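Local structure of putative amidohydrolase (Unidentified, 3MKV) at the interface of chains A and B. The protein hydrolyses dipeptides that carry a C-terminal proline, acting as a zinc-dependent prolidase of the amidohydrolase superfamily. Numbering follows the deposited sequence. Chains: chain A/B, Putative amidohydrolase.

The interface of chains A and B. Residues chain A 185, 227; chain B 140, 148, 204-206, 209.
The oxygen of water 1 is gripped from both chains, by NH1 of A:Arg227, the hydroxyl OG1 of B:Thr204 and the carbonyl O of B:Gly140. NH1 of A:Arg227 meets the oxygen of water 1 at 2.9 Å in an almost straight line, at the guanidinium edge. The oxygen of water 1 also lies 2.7 Å from OG1 of B:Thr204 and close to O of B:Gly140, so it ties the arginine to two separate loop segments. NH2 of A:Arg227 donates to the backbone carbonyl O of B:Thr204 at 2.9 Å. The acceptor lies near the guanidinium plane, but the bond is bent, and the donor is tilted 20° from the carbonyl plane. Two anchors at the edge should restrict rotation of the flat group.

One guanidinium face is capped within chain A by the carbonyl O of A:Leu185, 3.9 Å above its centre. CD of B:Pro206 lies 3.4 Å from CZ of A:Arg227, the two side chains crossing at about a right angle. Nearer the backbone, CG2 of B:Val209 packs along the arginine's aliphatic stem, 3.4 Å from CA of A:Arg227 and within similar range of CB, CG and CD. With CG of A:Arg227 anti to the backbone N (chi1 -176°) and a bend at chi2, the stem passes this methyl before the head arrives at B:Thr204. B:Arg148 stays peripheral, its NH2 3.8 Å from O of A:Leu185.

The coordinates alone do not establish whether this contact of the deposited eight-chain assembly is biological. In the fold, A:Arg227 occupies the loop following helix 214-225, beside helix 174-187, which carries A:Leu185; the chain B residues it meets all lie in loops.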
loop_
_atom_site.group_PDB
_atom_site.type_symbol
_atom_site.label_atom_id
_atom_site.label_comp_id
_atom_site.label_asym_id
_atom_site.label_seq_id
_atom_site.Cartn_x
_atom_site.Cartn_y
_atom_site.Cartn_z
ATOM N N LEU A 185 4.686 19.205 17.320
ATOM C CA LEU A 185 5.469 19.479 18.505
ATOM C C LEU A 185 6.881 18.867 18.418
ATOM O O LEU A 185 7.865 19.524 18.762
ATOM C CB LEU A 185 4.729 18.985 19.750
ATOM C CG LEU A 185 3.466 19.756 20.160
ATOM C CD1 LEU A 185 2.751 19.073 21.304
ATOM C CD2 LEU A 185 3.828 21.171 20.554
ATOM N N ARG A 227 2.624 19.476 26.890
ATOM C CA ARG A 227 3.953 19.943 26.522
ATOM C C ARG A 227 4.190 21.370 27.004
ATOM O O ARG A 227 5.159 22.012 26.611
ATOM C CB ARG A 227 4.163 19.854 25.005
ATOM C CG ARG A 227 5.581 20.232 24.544
ATOM C CD ARG A 227 6.105 19.277 23.469
ATOM N NE ARG A 227 7.549 19.395 23.218
ATOM C CZ ARG A 227 8.279 18.459 22.606
ATOM N NH1 ARG A 227 7.711 17.334 22.196
ATOM N NH2 ARG A 227 9.579 18.634 22.408
ATOM N N GLY B 140 7.205 11.277 19.175
ATOM C CA GLY B 140 8.002 12.357 19.743
ATOM C C GLY B 140 8.327 12.172 21.212
ATOM O O GLY B 140 8.851 13.082 21.860
ATOM N N ARG B 148 15.023 15.419 14.678
ATOM C CA ARG B 148 14.154 16.530 14.329
ATOM C C ARG B 148 14.537 17.178 13.015
ATOM O O ARG B 148 15.652 17.612 12.825
ATOM C CB ARG B 148 14.149 17.583 15.432
ATOM C CG ARG B 148 13.546 18.901 15.012
ATOM C CD ARG B 148 13.497 19.906 16.127
ATOM N NE ARG B 148 12.585 19.504 17.184
ATOM C CZ ARG B 148 12.439 20.145 18.333
ATOM N NH1 ARG B 148 13.141 21.232 18.582
ATOM N NH2 ARG B 148 11.589 19.698 19.231
ATOM N N THR B 204 14.517 14.622 20.937
ATOM C CA THR B 204 13.688 15.826 20.809
ATOM C C THR B 204 12.723 16.153 21.959
ATOM O O THR B 204 12.091 17.208 21.943
ATOM C CB THR B 204 12.912 15.831 19.460
ATOM O OG1 THR B 204 11.712 15.054 19.576
ATOM C CG2 THR B 204 13.784 15.263 18.338
ATOM N N ASP B 205 12.612 15.277 22.954
ATOM C CA ASP B 205 11.628 15.483 24.029
ATOM C C ASP B 205 12.223 16.090 25.308
ATOM O O ASP B 205 13.211 15.581 25.852
ATOM C CB ASP B 205 10.884 14.180 24.357
ATOM C CG ASP B 205 11.826 13.043 24.753
ATOM O OD1 ASP B 205 11.476 12.268 25.675
ATOM O OD2 ASP B 205 12.917 12.921 24.147
ATOM N N PRO B 206 11.616 17.192 25.787
ATOM C CA PRO B 206 11.950 17.787 27.086
ATOM C C PRO B 206 11.641 16.841 28.241
ATOM O O PRO B 206 10.796 15.956 28.117
ATOM C CB PRO B 206 11.039 19.021 27.163
ATOM C CG PRO B 206 10.602 19.279 25.754
ATOM C CD PRO B 206 10.574 17.948 25.075
ATOM N N VAL B 209 7.909 17.155 29.829
ATOM C CA VAL B 209 6.779 16.877 28.953
ATOM C C VAL B 209 6.086 15.545 29.280
ATOM O O VAL B 209 6.750 14.540 29.532
ATOM C CB VAL B 209 7.237 16.895 27.472
ATOM C CG1 VAL B 209 7.789 15.536 27.064
ATOM C CG2 VAL B 209 6.101 17.318 26.557
HETATM O O HOH W 1 9.314 15.318 20.780
#